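Local coordinates for VirX1 (Cyanophage Syn10, PDB 6QGM), which iodinates diverse substrates, probably as a flavin-dependent halogenase, at residues F53-F56 against L57-D61; L62-E65 against D66-P69; G173-L176 against K177-A181. One frame throughout, in Å; residues are numbered along the deposited sequence.

In the fold
The three contacts are local turns of helices that pack together on one side of the chain. Contact 1 (53-61) runs straight into contact 2 (62-69), with centres about 11 Å apart. There Leu57 CD1 meets Trp67 CZ2 at 3.6 Å. Contact 3 (173-181) comes from later in the chain, its centre about 12 Å from that of contact 2 and about 14 Å from that of contact 1. Tyr175 CE2 lies 3.4 Å from Trp67 CB, and Leu60 CD1 lies 4.1 Å from Leu176 CD2. Leu62 touches both Tyr175 and Leu176. Leu176 and Ile180 also pack on helix 14-26, at whose start a glycine-rich pattern ends, consistent with the Rossmann-type dinucleotide-binding motif of the family.

Contact 1 of 3, residues F53-F56 against L57-D61; sequences FNKF and LHLLD
Phe56 and Leu60 meet one turn apart, where helix 52-59 runs out. Leu60 CD1 comes to the outer end of the ring, 3.4 Å from Phe56 CE2. Leu60 CG sits above one ring face, offset toward the rim.

Leu57 makes the same kind of contact one turn after Phe53. Its CD1 touches Phe53 CD2 at 3.5 Å, while its CG lies over a face of that ring. Phe172 meets the Phe53 ring as well, with the planes inclined to each other.

The backbone below is regular alpha helix. Leu57 N bonds to Phe53 O at 3.0 Å, nearly straight at 167°. Leu60 N bonds to Phe56 O at 3.1 Å, but this bond is more bent, at 135°. The helix then closes with a Schellman motif, in which Asp61 takes positive phi, Asp61 N reaches back to His58 O and Leu62 N probably bonds to Leu57 O.

On another side, Leu59 CD1 lies alongside Lys55 CG at 4.0 Å. Leu59 packs on Tyr476 of a second subunit. Asp61 OD1 forms a salt bridge to Lys478 of that subunit, and OD2 one to Lys25 of its own chain.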
loop_
_atom_site.group_PDB
_atom_site.type_symbol
_atom_site.label_atom_id
_atom_site.label_comp_id
_atom_site.label_asym_id
_atom_site.label_seq_id
_atom_site.Cartn_x
_atom_site.Cartn_y
_atom_site.Cartn_z
ATOM N N PHE B 53 5.788 0.319 28.107
ATOM C CA PHE B 53 6.180 -0.266 29.421
ATOM C C PHE B 53 4.973 -0.377 30.352
ATOM O O PHE B 53 4.939 -1.315 31.174
ATOM C CB PHE B 53 7.262 0.593 30.065
ATOM C CG PHE B 53 7.973 -0.026 31.243
ATOM C CD1 PHE B 53 8.725 -1.180 31.103
ATOM C CD2 PHE B 53 7.931 0.568 32.491
ATOM C CE1 PHE B 53 9.400 -1.729 32.180
ATOM C CE2 PHE B 53 8.590 0.010 33.570
ATOM C CZ PHE B 53 9.330 -1.135 33.413
ATOM N N ASN B 54 4.022 0.559 30.240
ATOM C CA ASN B 54 2.792 0.582 31.072
ATOM C C ASN B 54 1.990 -0.707 30.811
ATOM O O ASN B 54 1.469 -1.288 31.801
ATOM C CB ASN B 54 1.989 1.868 30.869
ATOM C CG ASN B 54 2.629 3.107 31.443
ATOM O OD1 ASN B 54 2.597 3.316 32.658
ATOM N ND2 ASN B 54 3.186 3.946 30.583
ATOM N N LYS B 55 1.908 -1.161 29.553
ATOM C CA LYS B 55 1.189 -2.406 29.176
ATOM C C LYS B 55 1.823 -3.593 29.914
ATOM O O LYS B 55 1.067 -4.432 30.442
ATOM C CB LYS B 55 1.273 -2.664 27.666
ATOM C CG LYS B 55 0.480 -3.838 27.120
ATOM C CD LYS B 55 1.124 -4.452 25.901
ATOM C CE LYS B 55 0.137 -5.323 25.166
ATOM N NZ LYS B 55 0.488 -5.446 23.733
ATOM N N PHE B 56 3.159 -3.666 29.927
ATOM C CA PHE B 56 3.927 -4.725 30.623
ATOM C C PHE B 56 3.553 -4.683 32.107
ATOM O O PHE B 56 3.142 -5.723 32.670
ATOM C CB PHE B 56 5.434 -4.560 30.381
ATOM C CG PHE B 56 6.284 -5.620 31.027
ATOM C CD1 PHE B 56 6.509 -6.828 30.387
ATOM C CD2 PHE B 56 6.827 -5.429 32.293
ATOM C CE1 PHE B 56 7.238 -7.829 31.009
ATOM C CE2 PHE B 56 7.580 -6.423 32.901
ATOM C CZ PHE B 56 7.781 -7.621 32.257
ATOM N N LEU B 57 3.663 -3.509 32.729
ATOM C CA LEU B 57 3.369 -3.336 34.177
ATOM C C LEU B 57 1.927 -3.776 34.470
ATOM O O LEU B 57 1.720 -4.513 35.460
ATOM C CB LEU B 57 3.610 -1.875 34.557
ATOM C CG LEU B 57 5.078 -1.455 34.599
ATOM C CD1 LEU B 57 5.189 0.064 34.633
ATOM C CD2 LEU B 57 5.786 -2.113 35.781
ATOM N N HIS B 58 0.978 -3.369 33.619
ATOM C CA HIS B 58 -0.472 -3.661 33.781
ATOM C C HIS B 58 -0.703 -5.175 33.654
ATOM O O HIS B 58 -1.478 -5.718 34.470
ATOM C CB HIS B 58 -1.294 -2.771 32.820
ATOM C CG HIS B 58 -1.632 -1.431 33.395
ATOM N ND1 HIS B 58 -2.756 -1.234 34.178
ATOM C CD2 HIS B 58 -1.015 -0.227 33.326
ATOM C CE1 HIS B 58 -2.816 0.026 34.566
ATOM N NE2 HIS B 58 -1.762 0.663 34.051
ATOM N N LEU B 59 -0.018 -5.832 32.711
ATOM C CA LEU B 59 -0.099 -7.304 32.483
ATOM C C LEU B 59 0.404 -8.061 33.719
ATOM O O LEU B 59 -0.096 -9.174 33.950
ATOM C CB LEU B 59 0.728 -7.689 31.248
ATOM C CG LEU B 59 0.086 -7.426 29.890
ATOM C CD1 LEU B 59 1.137 -7.463 28.792
ATOM C CD2 LEU B 59 -1.023 -8.436 29.612
ATOM N N LEU B 60 1.345 -7.486 34.477
ATOM C CA LEU B 60 1.940 -8.131 35.683
ATOM C C LEU B 60 1.285 -7.613 36.969
ATOM O O LEU B 60 1.739 -8.057 38.045
ATOM C CB LEU B 60 3.450 -7.873 35.716
ATOM C CG LEU B 60 4.261 -8.544 34.608
ATOM C CD1 LEU B 60 5.742 -8.469 34.919
ATOM C CD2 LEU B 60 3.856 -9.998 34.414
ATOM N N ASP B 61 0.288 -6.712 36.862
ATOM C CA ASP B 61 -0.509 -6.148 37.988
ATOM C C ASP B 61 0.373 -5.321 38.928
ATOM O O ASP B 61 0.028 -5.227 40.116
ATOM C CB ASP B 61 -1.200 -7.242 38.802
ATOM C CG ASP B 61 -2.382 -7.902 38.110
ATOM O OD1 ASP B 61 -3.261 -7.155 37.597
ATOM O OD2 ASP B 61 -2.420 -9.161 38.118
#

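Contact 2 of 3, residues L62-E65 against D66-P69; sequences LKDE and DWMP
The indole of Trp67 brings its CD1 to within 3.7 Å of Leu62 CB, at an oblique approach. The same CD1 lies 3.2 Å from Lys63 O. Trp67 CG stands between its own backbone N and carbonyl carbon (chi1 72°), which turns the ring back toward the start of the segment. Asp64 O lies over one face of the ring. Met68 CG, from the next residue, sits 3.7 Å above the ring plane, over its centre. Tyr165 and Phe172 both meet the indole edge-to-face.

Asp64 runs beside Trp67, with its carboxylate plane nearly perpendicular to the indole. The carboxylate is held from outside the contact: OD1 by the hydroxyl of Tyr165 and OD2 by that of Tyr75. Asp64 also lies alongside Met68, whose SD is 3.6 Å from Asp64 CB.

Two clear backbone bonds and a weak one close the turn. Asp66 N bonds to Lys63 O at 2.9 Å, with the donor above the carbonyl plane. Met68 N bonds to Asp64 O at 3.2 Å, an ordinary helical step. The weak bond runs from Trp67 N to Lys63 O. Pro69 has no N-H, and its CD rests 3.4 Å from Glu65 O. This is a helix of about one turn starting at Asp64, with Lys63 at the N-cap position and its carbonyl taking the first bond.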
loop_
_atom_site.group_PDB
_atom_site.type_symbol
_atom_site.label_atom_id
_atom_site.label_comp_id
_atom_site.label_asym_id
_atom_site.label_seq_id
_atom_site.Cartn_x
_atom_site.Cartn_y
_atom_site.Cartn_z
ATOM N N LEU B 62 1.449 -4.717 38.423
ATOM C CA LEU B 62 2.437 -3.972 39.245
ATOM C C LEU B 62 1.917 -2.553 39.473
ATOM O O LEU B 62 1.809 -1.821 38.488
ATOM C CB LEU B 62 3.784 -3.963 38.518
ATOM C CG LEU B 62 4.539 -5.285 38.553
ATOM C CD1 LEU B 62 5.616 -5.315 37.485
ATOM C CD2 LEU B 62 5.150 -5.557 39.907
ATOM N N LYS B 63 1.642 -2.189 40.724
ATOM C CA LYS B 63 1.236 -0.821 41.148
ATOM C C LYS B 63 2.503 0.020 41.395
ATOM O O LYS B 63 3.432 -0.483 42.068
ATOM C CB LYS B 63 0.369 -0.863 42.419
ATOM C CG LYS B 63 -0.860 -1.755 42.398
ATOM C CD LYS B 63 -1.654 -1.711 41.110
ATOM C CE LYS B 63 -2.735 -2.776 41.025
ATOM N NZ LYS B 63 -2.892 -3.323 39.649
ATOM N N ASP B 64 2.522 1.261 40.889
ATOM C CA ASP B 64 3.644 2.232 41.023
ATOM C C ASP B 64 4.177 2.256 42.469
ATOM O O ASP B 64 5.406 2.240 42.662
ATOM C CB ASP B 64 3.198 3.619 40.569
ATOM C CG ASP B 64 3.024 3.775 39.062
ATOM O OD1 ASP B 64 3.284 2.803 38.308
ATOM O OD2 ASP B 64 2.626 4.889 38.647
ATOM N N GLU B 65 3.276 2.282 43.449
ATOM C CA GLU B 65 3.573 2.385 44.903
ATOM C C GLU B 65 4.557 1.284 45.301
ATOM O O GLU B 65 5.415 1.549 46.147
ATOM C CB GLU B 65 2.299 2.228 45.743
ATOM C CG GLU B 65 1.216 3.273 45.495
ATOM C CD GLU B 65 -0.203 2.901 45.935
ATOM O OE1 GLU B 65 -0.463 1.726 46.337
ATOM O OE2 GLU B 65 -1.062 3.801 45.893
ATOM N N ASP B 66 4.421 0.093 44.715
ATOM C CA ASP B 66 5.090 -1.152 45.177
ATOM C C ASP B 66 6.496 -1.292 44.583
ATOM O O ASP B 66 7.442 -1.558 45.362
ATOM C CB ASP B 66 4.257 -2.381 44.817
ATOM C CG ASP B 66 2.894 -2.422 45.498
ATOM O OD1 ASP B 66 2.673 -1.674 46.464
ATOM O OD2 ASP B 66 2.053 -3.207 45.051
ATOM N N TRP B 67 6.629 -1.152 43.263
ATOM C CA TRP B 67 7.866 -1.499 42.516
ATOM C C TRP B 67 8.794 -0.282 42.373
ATOM O O TRP B 67 10.018 -0.488 42.347
ATOM C CB TRP B 67 7.529 -2.148 41.165
ATOM C CG TRP B 67 6.975 -1.217 40.128
ATOM C CD1 TRP B 67 5.660 -1.002 39.822
ATOM C CD2 TRP B 67 7.733 -0.394 39.225
ATOM N NE1 TRP B 67 5.554 -0.092 38.806
ATOM C CE2 TRP B 67 6.808 0.311 38.432
ATOM C CE3 TRP B 67 9.098 -0.152 39.038
ATOM C CZ2 TRP B 67 7.213 1.197 37.434
ATOM C CZ3 TRP B 67 9.494 0.744 38.071
ATOM C CH2 TRP B 67 8.565 1.408 37.282
ATOM N N MET B 68 8.265 0.941 42.308
ATOM C CA MET B 68 9.093 2.138 41.993
ATOM C C MET B 68 10.171 2.329 43.061
ATOM O O MET B 68 11.343 2.464 42.737
ATOM C CB MET B 68 8.243 3.398 41.835
ATOM C CG MET B 68 7.475 3.421 40.545
ATOM S SD MET B 68 6.577 4.933 40.153
ATOM C CE MET B 68 7.950 6.058 39.888
ATOM N N PRO B 69 9.848 2.320 44.370
ATOM C CA PRO B 69 10.866 2.523 45.396
ATOM C C PRO B 69 11.927 1.420 45.434
ATOM O O PRO B 69 13.037 1.704 45.782
ATOM C CB PRO B 69 10.072 2.557 46.707
ATOM C CG PRO B 69 8.664 2.876 46.264
ATOM C CD PRO B 69 8.511 2.139 44.955
#

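Contact 3 of 3, residues G173-L176 against K177-A181; sequences GQYL and KEKIA
Residues 173-181 form the last turns of helix 169-181, which begins as a regular alpha helix and widens into a pi-type turn at 177-181. Lys177 N bonds to Gly173 O at 2.9 Å. Lys179 N bonds to Tyr175 O, also at 2.9 Å. The change comes at Leu176 O, which accepts two donors. Ile180 N makes the usual four-residue step at 3.0 Å, but from above the carbonyl plane. Ala181 N makes the five-residue step of a pi turn at 2.9 Å, in the carbonyl plane and almost straight at 171°.

Leu176 and Ile180 lie side by side on the buried side of the helix and point the same way. Leu176 CD2 and Ile180 CD1 are 3.9 Å apart. Both residues pack on Ala21 of helix 14-26, and Leu176 also reaches Met18. The pair therefore joins the end of this helix to helix 14-26.

Gln174 and Lys177 run alongside each other on a partly exposed side. The end of the lysine runs past the amide, with Lys177 CE 3.5 Å from Gln174 NE2. Lys177 NZ and Gln174 NE2 are both donors, and no bond links them. Lys177 also packs on Trp17 of helix 14-26.

Tyr175 and Lys179 cross at about a right angle. Lys179 has its CG anti to the carbonyl carbon (chi1 -59°), which brings it over the tyrosine ring. There it makes a CH-pi contact, with Lys179 CG 3.6 Å from the centroid of the Tyr175 ring and 13° off its normal.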
loop_
_atom_site.group_PDB
_atom_site.type_symbol
_atom_site.label_atom_id
_atom_site.label_comp_id
_atom_site.label_asym_id
_atom_site.label_seq_id
_atom_site.Cartn_x
_atom_site.Cartn_y
_atom_site.Cartn_z
ATOM N N GLY B 173 14.770 -5.867 37.748
ATOM C CA GLY B 173 14.889 -7.323 37.587
ATOM C C GLY B 173 14.838 -8.024 38.933
ATOM O O GLY B 173 14.092 -9.005 39.061
ATOM N N GLN B 174 15.613 -7.538 39.901
ATOM C CA GLN B 174 15.685 -8.097 41.273
ATOM C C GLN B 174 14.290 -8.074 41.902
ATOM O O GLN B 174 13.981 -9.005 42.655
ATOM C CB GLN B 174 16.719 -7.341 42.118
ATOM C CG GLN B 174 18.151 -7.654 41.722
ATOM C CD GLN B 174 18.419 -9.138 41.770
ATOM O OE1 GLN B 174 18.395 -9.821 40.750
ATOM N NE2 GLN B 174 18.637 -9.661 42.961
ATOM N N TYR B 175 13.472 -7.068 41.594
ATOM C CA TYR B 175 12.100 -6.955 42.142
ATOM C C TYR B 175 11.240 -8.072 41.541
ATOM O O TYR B 175 10.629 -8.853 42.318
ATOM C CB TYR B 175 11.525 -5.567 41.888
ATOM C CG TYR B 175 10.186 -5.337 42.542
ATOM C CD1 TYR B 175 10.081 -4.968 43.870
ATOM C CD2 TYR B 175 9.012 -5.511 41.822
ATOM C CE1 TYR B 175 8.847 -4.780 44.468
ATOM C CE2 TYR B 175 7.772 -5.312 42.398
ATOM C CZ TYR B 175 7.690 -4.936 43.721
ATOM O OH TYR B 175 6.467 -4.734 44.287
ATOM N N LEU B 176 11.210 -8.156 40.206
ATOM C CA LEU B 176 10.421 -9.166 39.461
ATOM C C LEU B 176 10.814 -10.565 39.947
ATOM O O LEU B 176 9.931 -11.412 40.082
ATOM C CB LEU B 176 10.691 -8.984 37.965
ATOM C CG LEU B 176 10.137 -7.697 37.349
ATOM C CD1 LEU B 176 10.310 -7.701 35.844
ATOM C CD2 LEU B 176 8.667 -7.527 37.705
ATOM N N LYS B 177 12.098 -10.777 40.219
ATOM C CA LYS B 177 12.680 -12.043 40.735
ATOM C C LYS B 177 12.009 -12.427 42.065
ATOM O O LYS B 177 11.418 -13.524 42.134
ATOM C CB LYS B 177 14.192 -11.883 40.912
ATOM C CG LYS B 177 14.925 -13.121 41.414
ATOM C CD LYS B 177 16.413 -12.901 41.546
ATOM C CE LYS B 177 16.855 -12.694 42.975
ATOM N NZ LYS B 177 18.261 -13.105 43.133
ATOM N N GLU B 178 12.099 -11.551 43.066
ATOM C CA GLU B 178 11.699 -11.845 44.465
ATOM C C GLU B 178 10.170 -11.896 44.591
ATOM O O GLU B 178 9.680 -12.764 45.343
ATOM C CB GLU B 178 12.317 -10.883 45.474
ATOM C CG GLU B 178 12.504 -9.421 45.104
ATOM C CD GLU B 178 13.489 -8.710 46.025
ATOM O OE1 GLU B 178 13.236 -8.720 47.258
ATOM O OE2 GLU B 178 14.521 -8.151 45.500
ATOM N N LYS B 179 9.453 -11.039 43.852
ATOM C CA LYS B 179 7.992 -10.804 44.038
ATOM C C LYS B 179 7.142 -11.664 43.098
ATOM O O LYS B 179 6.045 -12.051 43.519
ATOM C CB LYS B 179 7.637 -9.335 43.811
ATOM C CG LYS B 179 8.330 -8.339 44.721
ATOM C CD LYS B 179 8.243 -8.567 46.211
ATOM C CE LYS B 179 9.447 -7.986 46.924
ATOM N NZ LYS B 179 9.230 -7.855 48.387
ATOM N N ILE B 180 7.593 -11.933 41.874
ATOM C CA ILE B 180 6.772 -12.629 40.836
ATOM C C ILE B 180 7.426 -13.968 40.458
ATOM O O ILE B 180 6.753 -15.007 40.644
ATOM C CB ILE B 180 6.516 -11.723 39.614
ATOM C CG1 ILE B 180 5.865 -10.405 40.046
ATOM C CG2 ILE B 180 5.694 -12.448 38.561
ATOM C CD1 ILE B 180 5.484 -9.479 38.903
ATOM N N ALA B 181 8.662 -13.962 39.951
ATOM C CA ALA B 181 9.286 -15.133 39.289
ATOM C C ALA B 181 9.477 -16.277 40.296
ATOM O O ALA B 181 8.906 -17.361 40.077
ATOM C CB ALA B 181 10.583 -14.732 38.619
#